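Local coordinates for protein metallocarboxypeptidase (Trypanosoma cruzi, PDB 3DWC) that probably removes C-terminal amino acids other than proline from peptides, as a metal-dependent carboxypeptidase of the M32 family, at residues Ser180-Leu185 with Tyr358-Met363; Arg365-Arg370 with Lys391-Leu396; Leu425-Ala430 with Glu490-His495; Glu188-Gln193 with Val344-Ile349. All blocks are in the same frame, centred on the assembly; numbering follows the deposited sequence.

Contact 1: residues Ser180-Leu185 with Tyr358-Met363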
loop_
_atom_site.group_PDB
_atom_site.type_symbol
_atom_site.label_atom_id
_atom_site.label_comp_id
_atom_site.label_asym_id
_atom_site.label_seq_id
_atom_site.Cartn_x
_atom_site.Cartn_y
_atom_site.Cartn_z
ATOM N N SER B 180 -31.006 27.552 20.642
ATOM C CA SER B 180 -32.023 28.569 20.774
ATOM C C SER B 180 -32.981 28.627 19.575
ATOM O O SER B 180 -34.109 29.124 19.720
ATOM C CB SER B 180 -31.387 29.958 21.017
ATOM O OG SER B 180 -30.754 30.467 19.844
ATOM N N TRP B 181 -32.543 28.139 18.403
ATOM C CA TRP B 181 -33.318 28.273 17.133
ATOM C C TRP B 181 -33.564 26.990 16.326
ATOM O O TRP B 181 -34.591 26.925 15.624
ATOM C CB TRP B 181 -32.748 29.381 16.206
ATOM C CG TRP B 181 -31.298 29.229 15.835
ATOM C CD1 TRP B 181 -30.228 29.825 16.440
ATOM C CD2 TRP B 181 -30.761 28.412 14.777
ATOM N NE1 TRP B 181 -29.058 29.431 15.827
ATOM C CE2 TRP B 181 -29.362 28.552 14.814
ATOM C CE3 TRP B 181 -31.334 27.581 13.802
ATOM C CZ2 TRP B 181 -28.534 27.888 13.935
ATOM C CZ3 TRP B 181 -30.518 26.928 12.934
ATOM C CH2 TRP B 181 -29.123 27.091 12.995
ATOM N N LEU B 182 -32.670 25.987 16.428
ATOM C CA LEU B 182 -32.677 24.866 15.484
ATOM C C LEU B 182 -33.782 23.860 15.734
ATOM O O LEU B 182 -34.425 23.469 14.774
ATOM C CB LEU B 182 -31.294 24.181 15.357
ATOM C CG LEU B 182 -31.134 23.024 14.353
ATOM C CD1 LEU B 182 -31.737 23.383 12.973
ATOM C CD2 LEU B 182 -29.660 22.646 14.223
ATOM N N PRO B 183 -34.036 23.451 17.008
ATOM C CA PRO B 183 -35.221 22.596 17.264
ATOM C C PRO B 183 -36.569 23.147 16.735
ATOM O O PRO B 183 -37.357 22.392 16.136
ATOM C CB PRO B 183 -35.229 22.463 18.785
ATOM C CG PRO B 183 -33.755 22.578 19.151
ATOM C CD PRO B 183 -33.262 23.674 18.244
ATOM N N GLU B 184 -36.815 24.449 16.889
ATOM C CA GLU B 184 -38.020 25.028 16.286
ATOM C C GLU B 184 -37.949 25.199 14.754
ATOM O O GLU B 184 -38.973 25.154 14.064
ATOM C CB GLU B 184 -38.394 26.335 16.965
ATOM C CG GLU B 184 -39.018 26.112 18.332
ATOM C CD GLU B 184 -40.363 25.359 18.255
ATOM O OE1 GLU B 184 -41.085 25.518 17.232
ATOM O OE2 GLU B 184 -40.702 24.637 19.230
ATOM N N LEU B 185 -36.758 25.357 14.219
ATOM C CA LEU B 185 -36.609 25.484 12.767
ATOM C C LEU B 185 -36.971 24.160 12.129
ATOM O O LEU B 185 -37.629 24.142 11.091
ATOM C CB LEU B 185 -35.191 25.873 12.389
ATOM C CG LEU B 185 -34.871 25.982 10.878
ATOM C CD1 LEU B 185 -35.867 26.899 10.220
ATOM C CD2 LEU B 185 -33.477 26.487 10.643
ATOM N N TYR B 358 -28.883 16.761 11.197
ATOM C CA TYR B 358 -27.536 16.389 11.585
ATOM C C TYR B 358 -26.949 17.178 12.803
ATOM O O TYR B 358 -26.524 16.565 13.787
ATOM C CB TYR B 358 -26.628 16.451 10.359
ATOM C CG TYR B 358 -25.370 15.663 10.537
ATOM C CD1 TYR B 358 -25.210 14.425 9.928
ATOM C CD2 TYR B 358 -24.367 16.118 11.370
ATOM C CE1 TYR B 358 -24.066 13.693 10.112
ATOM C CE2 TYR B 358 -23.225 15.399 11.542
ATOM C CZ TYR B 358 -23.082 14.195 10.918
ATOM O OH TYR B 358 -21.935 13.498 11.113
ATOM N N PRO B 359 -26.940 18.513 12.758
ATOM C CA PRO B 359 -26.408 19.264 13.897
ATOM C C PRO B 359 -27.106 18.977 15.246
ATOM O O PRO B 359 -26.485 19.128 16.295
ATOM C CB PRO B 359 -26.670 20.709 13.500
ATOM C CG PRO B 359 -27.704 20.660 12.473
ATOM C CD PRO B 359 -27.378 19.424 11.703
ATOM N N LEU B 360 -28.383 18.620 15.210
ATOM C CA LEU B 360 -29.086 18.245 16.418
ATOM C C LEU B 360 -28.479 16.962 17.054
ATOM O O LEU B 360 -28.336 16.892 18.275
ATOM C CB LEU B 360 -30.573 18.120 16.130
ATOM C CG LEU B 360 -31.189 19.484 15.823
ATOM C CD1 LEU B 360 -32.581 19.353 15.207
ATOM C CD2 LEU B 360 -31.202 20.381 17.070
ATOM N N HIS B 361 -28.065 15.997 16.232
ATOM C CA HIS B 361 -27.372 14.796 16.710
ATOM C C HIS B 361 -26.015 15.165 17.320
ATOM O O HIS B 361 -25.617 14.639 18.341
ATOM C CB HIS B 361 -27.158 13.782 15.559
ATOM C CG HIS B 361 -28.429 13.145 15.033
ATOM N ND1 HIS B 361 -28.904 11.926 15.485
ATOM C CD2 HIS B 361 -29.298 13.548 14.074
ATOM C CE1 HIS B 361 -30.022 11.626 14.849
ATOM N NE2 HIS B 361 -30.270 12.583 13.970
ATOM N N VAL B 362 -25.314 16.113 16.701
ATOM C CA VAL B 362 -24.009 16.557 17.168
ATOM C C VAL B 362 -24.175 17.333 18.459
ATOM O O VAL B 362 -23.452 17.090 19.427
ATOM C CB VAL B 362 -23.297 17.416 16.068
ATOM C CG1 VAL B 362 -22.032 18.098 16.601
ATOM C CG2 VAL B 362 -22.997 16.536 14.826
ATOM N N MET B 363 -25.105 18.287 18.469
ATOM C CA MET B 363 -25.334 19.087 19.659
ATOM C C MET B 363 -25.578 18.211 20.887
ATOM O O MET B 363 -25.002 18.401 21.945
ATOM C CB MET B 363 -26.561 19.966 19.502
ATOM C CG MET B 363 -26.843 20.765 20.732
ATOM S SD MET B 363 -27.823 22.215 20.361
ATOM C CE MET B 363 -29.415 21.502 20.007
#
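Leu182 reaches out from helix 168-196 and sets its CD2 methyl against the ring of Pro359, and this is the tight part of the contact. CD2 of Leu182 stands 3.3 Å from CG of Pro359, closer than two carbons usually pack, and the side chains meet nearly at right angles. CG of Leu182 lies anti to the backbone N (chi1 -177°), which carries the methyls toward the other helix. Its CG also rests 3.8 Å from CD2 of Leu360, whose branched end packs beside it. Two helices of the mainly helical M32 fold meet here; the axes of the two short segments approach to 10.5 Å and run closer to antiparallel than parallel, at 133°. No hydrogen bond crosses, and the segments meet through apolar side chains. Proline suits both helices: Pro359 occupies a first turn, where a missing N-H costs little, whereas Pro183 coincides with a kink where the usual bonds to the preceding turn lapse. Toward Pro183 the packing slackens; its CG stands 4.0 Å from Leu360 CD2, and the residue is partly exposed, unlike the other three. Tyr393 of helix 382-394 touches Pro183 and Leu360, and Tyr492 of helix 490-501 lies against Pro359.

Contact 2: residues Arg365-Arg370 with Lys391-Leu396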
loop_
_atom_site.group_PDB
_atom_site.type_symbol
_atom_site.label_atom_id
_atom_site.label_comp_id
_atom_site.label_asym_id
_atom_site.label_seq_id
_atom_site.Cartn_x
_atom_site.Cartn_y
_atom_site.Cartn_z
ATOM N N ARG B 365 -24.594 15.198 21.429
ATOM C CA ARG B 365 -23.410 14.474 21.861
ATOM C C ARG B 365 -22.477 15.422 22.574
ATOM O O ARG B 365 -21.850 15.044 23.557
ATOM C CB ARG B 365 -22.728 13.778 20.716
ATOM C CG ARG B 365 -23.555 12.678 20.104
ATOM C CD ARG B 365 -23.076 12.344 18.683
ATOM N NE ARG B 365 -23.612 11.066 18.192
ATOM C CZ ARG B 365 -24.902 10.877 17.930
ATOM N NH1 ARG B 365 -25.341 9.707 17.511
ATOM N NH2 ARG B 365 -25.765 11.855 18.122
ATOM N N TYR B 366 -22.406 16.666 22.106
ATOM C CA TYR B 366 -21.588 17.667 22.773
ATOM C C TYR B 366 -22.007 17.758 24.280
ATOM O O TYR B 366 -21.187 17.597 25.199
ATOM C CB TYR B 366 -21.673 19.024 22.037
ATOM C CG TYR B 366 -21.113 20.141 22.862
ATOM C CD1 TYR B 366 -21.925 21.127 23.375
ATOM C CD2 TYR B 366 -19.753 20.163 23.201
ATOM C CE1 TYR B 366 -21.395 22.157 24.171
ATOM C CE2 TYR B 366 -19.225 21.172 23.974
ATOM C CZ TYR B 366 -20.050 22.154 24.458
ATOM O OH TYR B 366 -19.513 23.114 25.239
ATOM N N GLU B 367 -23.303 17.932 24.496
ATOM C CA GLU B 367 -23.854 18.201 25.800
ATOM C C GLU B 367 -23.597 17.067 26.790
ATOM O O GLU B 367 -23.148 17.296 27.909
ATOM C CB GLU B 367 -25.349 18.523 25.657
ATOM C CG GLU B 367 -25.525 19.864 24.977
ATOM C CD GLU B 367 -26.917 20.175 24.477
ATOM O OE1 GLU B 367 -27.063 21.272 23.871
ATOM O OE2 GLU B 367 -27.853 19.370 24.674
ATOM N N ILE B 368 -23.818 15.848 26.337
ATOM C CA ILE B 368 -23.534 14.678 27.122
ATOM C C ILE B 368 -22.043 14.550 27.453
ATOM O O ILE B 368 -21.691 14.382 28.633
ATOM C CB ILE B 368 -24.054 13.423 26.420
ATOM C CG1 ILE B 368 -25.583 13.484 26.368
ATOM C CG2 ILE B 368 -23.578 12.161 27.159
ATOM C CD1 ILE B 368 -26.194 12.683 25.274
ATOM N N GLU B 369 -21.176 14.670 26.447
ATOM C CA GLU B 369 -19.724 14.621 26.663
ATOM C C GLU B 369 -19.255 15.635 27.694
ATOM O O GLU B 369 -18.518 15.315 28.632
ATOM C CB GLU B 369 -18.977 14.850 25.336
ATOM C CG GLU B 369 -18.990 13.647 24.425
ATOM C CD GLU B 369 -17.994 13.748 23.302
ATOM O OE1 GLU B 369 -17.380 14.831 23.110
ATOM O OE2 GLU B 369 -17.848 12.739 22.587
ATOM N N ARG B 370 -19.685 16.868 27.492
ATOM C CA ARG B 370 -19.430 17.958 28.429
ATOM C C ARG B 370 -19.918 17.634 29.853
ATOM O O ARG B 370 -19.195 17.856 30.839
ATOM C CB ARG B 370 -20.084 19.247 27.902
ATOM C CG ARG B 370 -19.797 20.505 28.722
ATOM C CD ARG B 370 -20.830 21.588 28.420
ATOM N NE ARG B 370 -22.214 21.135 28.636
ATOM C CZ ARG B 370 -23.314 21.777 28.223
ATOM N NH1 ARG B 370 -23.236 22.930 27.562
ATOM N NH2 ARG B 370 -24.512 21.266 28.482
ATOM N N LYS B 391 -35.950 13.285 22.068
ATOM C CA LYS B 391 -37.334 13.758 22.045
ATOM C C LYS B 391 -37.372 15.263 21.908
ATOM O O LYS B 391 -38.176 15.807 21.174
ATOM C CB LYS B 391 -38.080 13.382 23.338
ATOM C CG LYS B 391 -38.356 11.890 23.525
ATOM C CD LYS B 391 -38.572 11.499 25.000
ATOM C CE LYS B 391 -39.876 12.044 25.585
ATOM N NZ LYS B 391 -40.127 11.636 27.023
ATOM N N SER B 392 -36.496 15.940 22.633
ATOM C CA SER B 392 -36.546 17.391 22.692
ATOM C C SER B 392 -36.110 18.057 21.390
ATOM O O SER B 392 -36.732 19.024 20.926
ATOM C CB SER B 392 -35.658 17.877 23.829
ATOM O OG SER B 392 -35.817 19.261 23.980
ATOM N N TYR B 393 -35.010 17.567 20.832
ATOM C CA TYR B 393 -34.414 18.169 19.654
ATOM C C TYR B 393 -35.008 17.653 18.356
ATOM O O TYR B 393 -35.283 18.439 17.459
ATOM C CB TYR B 393 -32.898 17.944 19.663
ATOM C CG TYR B 393 -32.182 18.550 20.864
ATOM C CD1 TYR B 393 -32.687 19.661 21.522
ATOM C CD2 TYR B 393 -30.975 18.041 21.301
ATOM C CE1 TYR B 393 -32.016 20.222 22.616
ATOM C CE2 TYR B 393 -30.287 18.611 22.395
ATOM C CZ TYR B 393 -30.825 19.698 23.042
ATOM O OH TYR B 393 -30.166 20.264 24.127
ATOM N N LEU B 394 -35.226 16.339 18.275
ATOM C CA LEU B 394 -35.662 15.670 17.030
ATOM C C LEU B 394 -37.076 15.073 17.085
ATOM O O LEU B 394 -37.540 14.511 16.093
ATOM C CB LEU B 394 -34.675 14.560 16.685
ATOM C CG LEU B 394 -33.291 15.033 16.236
ATOM C CD1 LEU B 394 -32.223 14.022 16.584
ATOM C CD2 LEU B 394 -33.270 15.323 14.737
ATOM N N GLY B 395 -37.749 15.168 18.229
ATOM C CA GLY B 395 -39.102 14.628 18.384
ATOM C C GLY B 395 -39.203 13.105 18.362
ATOM O O GLY B 395 -40.279 12.561 18.112
ATOM N N LEU B 396 -38.102 12.416 18.654
ATOM C CA LEU B 396 -38.085 10.960 18.627
ATOM C C LEU B 396 -37.592 10.359 19.929
ATOM O O LEU B 396 -36.692 10.902 20.559
ATOM C CB LEU B 396 -37.189 10.482 17.493
ATOM C CG LEU B 396 -37.616 10.891 16.083
ATOM C CD1 LEU B 396 -36.578 10.382 15.110
ATOM C CD2 LEU B 396 -39.026 10.352 15.741
#
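Glu367 sits within the regular helix 358-374 and Tyr393 in the last turns of helix 382-394, just before the chain leaves helical geometry at Gly395 with a positive phi of 69°, which glycine tolerates easily. The two side chains come from opposite directions and meet at their polar ends. Tyr393 OH donates a hydrogen bond to Glu367 OE2, a short one at 2.5 Å, which OE2 accepts through its syn lone pair, on the side of the other carboxylate oxygen. OE2 lies at the edge of the tyrosine ring and in its plane, while the carboxylate itself is turned 68° from that plane. Glutamate has the length required: beyond CG its chain is extended (chi2 166°), bringing the carboxylate to the phenol. Tyrosine suits the other side because its rigid ring can pack against Pro183, Leu360, Met363 and Leu364 while its hydroxyl still finds a polar partner. The same carboxylate has further holds: Lys389 forms a salt bridge to OE2 and Arg179 of helix 168-196 another to OE1. Two basic groups and a phenol donor therefore share one buried acid, which would favour its charged form, and the carboxylate joins three helices through directional bonds.

Contact 3: residues Leu425-Ala430 with Glu490-His495. With SO4 (sulfate ion), chain V.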
loop_
_atom_site.group_PDB
_atom_site.type_symbol
_atom_site.label_atom_id
_atom_site.label_comp_id
_atom_site.label_asym_id
_atom_site.label_seq_id
_atom_site.Cartn_x
_atom_site.Cartn_y
_atom_site.Cartn_z
ATOM N N LEU B 425 -18.950 22.369 13.857
ATOM C CA LEU B 425 -18.013 23.470 13.559
ATOM C C LEU B 425 -17.656 23.494 12.075
ATOM O O LEU B 425 -17.539 24.561 11.450
ATOM C CB LEU B 425 -16.724 23.365 14.399
ATOM C CG LEU B 425 -16.855 23.364 15.913
ATOM C CD1 LEU B 425 -15.454 23.114 16.542
ATOM C CD2 LEU B 425 -17.554 24.665 16.485
ATOM N N GLY B 426 -17.484 22.310 11.492
ATOM C CA GLY B 426 -17.262 22.188 10.033
ATOM C C GLY B 426 -18.398 22.732 9.206
ATOM O O GLY B 426 -18.190 23.494 8.199
ATOM N N ALA B 427 -19.627 22.406 9.616
ATOM C CA ALA B 427 -20.787 22.895 8.905
ATOM C C ALA B 427 -20.860 24.419 8.968
ATOM O O ALA B 427 -21.261 25.104 7.996
ATOM C CB ALA B 427 -22.101 22.220 9.423
ATOM N N MET B 428 -20.486 24.971 10.116
ATOM C CA MET B 428 -20.464 26.396 10.289
ATOM C C MET B 428 -19.389 27.114 9.500
ATOM O O MET B 428 -19.641 28.197 8.935
ATOM C CB MET B 428 -20.290 26.687 11.804
ATOM C CG MET B 428 -21.479 26.318 12.588
ATOM S SD MET B 428 -21.196 26.407 14.350
ATOM C CE MET B 428 -22.650 25.504 14.911
ATOM N N VAL B 429 -18.182 26.538 9.457
ATOM C CA VAL B 429 -17.077 27.015 8.613
ATOM C C VAL B 429 -17.491 27.045 7.149
ATOM O O VAL B 429 -17.305 28.038 6.430
ATOM C CB VAL B 429 -15.762 26.177 8.802
ATOM C CG1 VAL B 429 -14.709 26.420 7.688
ATOM C CG2 VAL B 429 -15.180 26.352 10.245
ATOM N N ALA B 430 -18.100 25.968 6.707
ATOM C CA ALA B 430 -18.544 25.879 5.323
ATOM C C ALA B 430 -19.517 26.995 4.919
ATOM O O ALA B 430 -19.376 27.580 3.840
ATOM C CB ALA B 430 -19.130 24.498 5.053
ATOM N N GLU B 490 -24.109 32.338 12.892
ATOM C CA GLU B 490 -25.245 32.977 12.234
ATOM C C GLU B 490 -25.316 32.666 10.747
ATOM O O GLU B 490 -26.394 32.584 10.202
ATOM C CB GLU B 490 -25.247 34.496 12.453
ATOM C CG GLU B 490 -25.339 34.918 13.908
ATOM C CD GLU B 490 -26.511 34.310 14.669
ATOM O OE1 GLU B 490 -27.666 34.343 14.166
ATOM O OE2 GLU B 490 -26.248 33.813 15.794
ATOM N N HIS B 491 -24.164 32.493 10.096
ATOM C CA HIS B 491 -24.141 32.069 8.704
ATOM C C HIS B 491 -24.795 30.697 8.457
ATOM O O HIS B 491 -25.527 30.525 7.482
ATOM C CB HIS B 491 -22.708 32.107 8.152
ATOM C CG HIS B 491 -22.024 33.421 8.348
ATOM N ND1 HIS B 491 -22.333 34.540 7.607
ATOM C CD2 HIS B 491 -21.085 33.810 9.241
ATOM C CE1 HIS B 491 -21.585 35.548 8.008
ATOM N NE2 HIS B 491 -20.828 35.136 9.008
ATOM N N TYR B 492 -24.575 29.752 9.376
ATOM C CA TYR B 492 -25.132 28.390 9.250
ATOM C C TYR B 492 -26.634 28.485 9.431
ATOM O O TYR B 492 -27.378 27.904 8.684
ATOM C CB TYR B 492 -24.492 27.512 10.339
ATOM C CG TYR B 492 -24.770 26.025 10.341
ATOM C CD1 TYR B 492 -24.879 25.278 9.156
ATOM C CD2 TYR B 492 -24.839 25.344 11.536
ATOM C CE1 TYR B 492 -25.064 23.908 9.191
ATOM C CE2 TYR B 492 -25.043 23.961 11.570
ATOM C CZ TYR B 492 -25.150 23.261 10.404
ATOM O OH TYR B 492 -25.349 21.901 10.484
ATOM N N ARG B 493 -27.077 29.246 10.425
ATOM C CA ARG B 493 -28.505 29.491 10.628
ATOM C C ARG B 493 -29.198 30.068 9.368
ATOM O O ARG B 493 -30.242 29.596 8.971
ATOM C CB ARG B 493 -28.695 30.466 11.825
ATOM C CG ARG B 493 -30.131 30.786 12.144
ATOM C CD ARG B 493 -30.303 31.814 13.290
ATOM N NE ARG B 493 -31.718 31.962 13.580
ATOM C CZ ARG B 493 -32.259 32.559 14.642
ATOM N NH1 ARG B 493 -31.533 33.145 15.582
ATOM N NH2 ARG B 493 -33.573 32.572 14.745
ATOM N N ARG B 494 -28.640 31.134 8.800
ATOM C CA ARG B 494 -29.205 31.756 7.599
ATOM C C ARG B 494 -29.196 30.834 6.410
ATOM O O ARG B 494 -30.130 30.871 5.620
ATOM C CB ARG B 494 -28.421 33.004 7.181
ATOM C CG ARG B 494 -29.050 34.250 7.546
ATOM C CD ARG B 494 -28.401 34.864 8.628
ATOM N NE ARG B 494 -27.072 35.369 8.288
ATOM C CZ ARG B 494 -26.468 36.322 8.984
ATOM N NH1 ARG B 494 -27.105 36.894 9.998
ATOM N NH2 ARG B 494 -25.241 36.723 8.655
ATOM N N HIS B 495 -28.132 30.054 6.256
ATOM C CA HIS B 495 -28.063 28.975 5.217
ATOM C C HIS B 495 -29.195 27.954 5.372
ATOM O O HIS B 495 -29.898 27.628 4.408
ATOM C CB HIS B 495 -26.739 28.214 5.311
ATOM C CG HIS B 495 -26.722 26.923 4.526
ATOM N ND1 HIS B 495 -26.713 26.905 3.148
ATOM C CD2 HIS B 495 -26.678 25.625 4.919
ATOM C CE1 HIS B 495 -26.716 25.661 2.722
ATOM N NE2 HIS B 495 -26.702 24.855 3.777
HETATM S S SO4 V . -24.515 38.199 12.108
HETATM O O1 SO4 V . -24.871 39.581 11.769
HETATM O O2 SO4 V . -23.851 38.162 13.420
HETATM O O3 SO4 V . -25.757 37.435 12.251
HETATM O O4 SO4 V . -23.681 37.648 11.021
HETATM O O HOH W 1 -21.556 29.649 10.332
#
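Helix 421-441 meets helix 490-501, near the C-terminus, where Ala427 and Met428 lie against the aromatic ring of Tyr492. The backbones come close, with CA of Met428 only 5.2 Å from CA of Tyr492. Ala427 CB stands 3.4 Å from Tyr492 CZ, touching the hydroxyl end of the ring, an approach that so small a side chain allows, while the backbone between Ala427 and Met428 lies over one ring face. Met428 meets the ring's other end at about a right angle, its CG 3.7 Å from Tyr492 CD2. With CG anti to the backbone N (chi1 -173°), the ring of Tyr492 reaches across to Ala427 and Met428. Ala427 also touches Leu302 on helix 294-309, the helix that supplies the cobalt ligand Glu298; its side chain is about 10 Å from the metal, near the HExxH residues without touching them. A water donates to Met428 O at 2.8 Å and weakly accepts from Tyr492 N, in the first turn of its helix. Away from the ring, Arg494 holds a sulfate, probably from the crystallisation liquor: NH2 bonds its O4 at 3.0 Å, NH1 bonds O3 weakly, and Asn488 adds another bond.

Contact 4: residues Glu188-Gln193 with Val344-Ile349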
loop_
_atom_site.group_PDB
_atom_site.type_symbol
_atom_site.label_atom_id
_atom_site.label_comp_id
_atom_site.label_asym_id
_atom_site.label_seq_id
_atom_site.Cartn_x
_atom_site.Cartn_y
_atom_site.Cartn_z
ATOM N N GLU B 188 -40.701 23.744 12.151
ATOM C CA GLU B 188 -41.302 24.632 11.168
ATOM C C GLU B 188 -41.164 24.075 9.747
ATOM O O GLU B 188 -42.090 24.144 8.958
ATOM C CB GLU B 188 -40.630 25.996 11.216
ATOM C CG GLU B 188 -41.264 27.008 10.274
ATOM C CD GLU B 188 -40.701 28.404 10.399
ATOM O OE1 GLU B 188 -41.450 29.343 10.059
ATOM O OE2 GLU B 188 -39.540 28.580 10.835
ATOM N N VAL B 189 -39.988 23.533 9.451
ATOM C CA VAL B 189 -39.683 22.982 8.128
ATOM C C VAL B 189 -40.543 21.760 7.872
ATOM O O VAL B 189 -41.168 21.669 6.825
ATOM C CB VAL B 189 -38.201 22.664 7.991
ATOM C CG1 VAL B 189 -37.919 21.898 6.684
ATOM C CG2 VAL B 189 -37.418 23.960 8.015
ATOM N N GLN B 190 -40.604 20.857 8.850
ATOM C CA GLN B 190 -41.487 19.700 8.772
ATOM C C GLN B 190 -42.947 20.038 8.465
ATOM O O GLN B 190 -43.551 19.427 7.582
ATOM C CB GLN B 190 -41.423 18.882 10.053
ATOM C CG GLN B 190 -40.212 17.964 10.147
ATOM C CD GLN B 190 -40.203 17.181 11.440
ATOM O OE1 GLN B 190 -40.346 15.957 11.435
ATOM N NE2 GLN B 190 -40.090 17.883 12.564
ATOM N N GLU B 191 -43.506 21.010 9.175
ATOM C CA GLU B 191 -44.908 21.318 9.005
ATOM C C GLU B 191 -45.171 22.018 7.669
ATOM O O GLU B 191 -46.199 21.775 7.040
ATOM C CB GLU B 191 -45.463 22.075 10.231
ATOM C CG GLU B 191 -45.532 23.578 10.105
ATOM C CD GLU B 191 -45.559 24.294 11.462
ATOM O OE1 GLU B 191 -45.746 23.597 12.508
ATOM O OE2 GLU B 191 -45.360 25.559 11.468
ATOM N N LYS B 192 -44.229 22.851 7.231
ATOM C CA LYS B 192 -44.280 23.471 5.904
ATOM C C LYS B 192 -44.267 22.419 4.786
ATOM O O LYS B 192 -45.028 22.514 3.833
ATOM C CB LYS B 192 -43.086 24.406 5.700
ATOM C CG LYS B 192 -43.050 25.116 4.322
ATOM C CD LYS B 192 -41.621 25.485 3.846
ATOM C CE LYS B 192 -41.665 26.548 2.686
ATOM N NZ LYS B 192 -40.460 26.563 1.771
ATOM N N GLN B 193 -43.385 21.436 4.899
ATOM C CA GLN B 193 -43.289 20.387 3.896
ATOM C C GLN B 193 -44.503 19.444 3.914
ATOM O O GLN B 193 -44.899 18.963 2.880
ATOM C CB GLN B 193 -41.965 19.616 4.044
ATOM C CG GLN B 193 -40.733 20.455 3.677
ATOM C CD GLN B 193 -39.430 19.673 3.579
ATOM O OE1 GLN B 193 -38.372 20.252 3.254
ATOM N NE2 GLN B 193 -39.483 18.379 3.836
ATOM N N VAL B 344 -36.170 16.405 4.158
ATOM C CA VAL B 344 -35.991 16.493 5.598
ATOM C C VAL B 344 -36.844 15.426 6.260
ATOM O O VAL B 344 -38.071 15.418 6.115
ATOM C CB VAL B 344 -36.309 17.910 6.140
ATOM C CG1 VAL B 344 -36.284 17.915 7.651
ATOM C CG2 VAL B 344 -35.277 18.911 5.590
ATOM N N SER B 345 -36.174 14.518 6.963
ATOM C CA SER B 345 -36.838 13.403 7.638
ATOM C C SER B 345 -36.050 12.967 8.865
ATOM O O SER B 345 -35.076 12.234 8.756
ATOM C CB SER B 345 -36.992 12.209 6.706
ATOM O OG SER B 345 -37.941 11.350 7.298
ATOM N N PRO B 346 -36.453 13.445 10.047
ATOM C CA PRO B 346 -35.707 13.109 11.251
ATOM C C PRO B 346 -35.693 11.625 11.522
ATOM O O PRO B 346 -36.641 10.946 11.224
ATOM C CB PRO B 346 -36.470 13.830 12.340
ATOM C CG PRO B 346 -37.141 14.915 11.640
ATOM C CD PRO B 346 -37.562 14.347 10.340
ATOM N N GLY B 347 -34.592 11.149 12.066
ATOM C CA GLY B 347 -34.428 9.757 12.406
ATOM C C GLY B 347 -33.466 9.605 13.580
ATOM O O GLY B 347 -33.022 10.570 14.177
ATOM N N LEU B 348 -33.132 8.367 13.886
ATOM C CA LEU B 348 -32.411 8.039 15.097
ATOM C C LEU B 348 -30.928 7.948 14.908
ATOM O O LEU B 348 -30.179 8.075 15.872
ATOM C CB LEU B 348 -32.900 6.673 15.628
ATOM C CG LEU B 348 -34.303 6.644 16.222
ATOM C CD1 LEU B 348 -34.655 5.234 16.815
ATOM C CD2 LEU B 348 -34.446 7.735 17.273
ATOM N N ILE B 349 -30.497 7.692 13.675
ATOM C CA ILE B 349 -29.092 7.428 13.401
ATOM C C ILE B 349 -28.386 8.685 12.799
ATOM O O ILE B 349 -28.647 9.068 11.691
ATOM C CB ILE B 349 -28.925 6.227 12.429
ATOM C CG1 ILE B 349 -29.701 4.960 12.920
ATOM C CG2 ILE B 349 -27.424 5.912 12.226
ATOM C CD1 ILE B 349 -29.340 4.481 14.295
#
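Val189 and Val344 supply the apolar part of this contact: CG1 of Val189 lies 4.1 Å from CG2 of Val344, the side chains crossing at about a right angle. Both valines are buried, and their compact branched ends suit this close approach, with Tyr500 of helix 490-501 touching both. The glutamine amides approach without bonding. Gln190, its chain extended beyond CG (chi2 180°), brings OE1 to 3.4 Å from CG of Pro346 and equally near its CD. Gln193 crosses Val344, with NE2 3.9 Å from Val344 N and 4.0 Å from its CB. No hydrogen bond joins the segments. Both glutamines are partly exposed, so long amide side chains can cover the apolar residues while remaining compatible with solvent. Pro346 suits a non-helical chain, its backbone extended (-61/146°), and its ring also meets Leu186 of helix 168-196. Taken together, this is side-chain docking of the connection between helices 334-341 and 358-374 onto the flank of a long helix, within the mainly helical M32 carboxypeptidase fold.

Overall arrangement
Contact 1 lies between the others: its centre is 9 Å from that of contact 2, 11 Å from that of contact 4 and 12 Å from that of contact 3, and it touches all three. Contacts 2 and 3, like 3 and 4, have centres 19 Å apart and do not touch. Contacts 2 and 4, with centres 16 Å apart, touch through Leu396 and Gly347. Helix 168-196 serves contacts 1 and 4, helix 358-374 contacts 1 and 2. Along the chain, contact 4 falls within the span bridged by contact 1; contacts 2 and 3 follow. Segments from residues 180 to 495 thus converge in one helical body of the M32 fold, with contact 3 bordering the helix that carries the cobalt ligand Glu298.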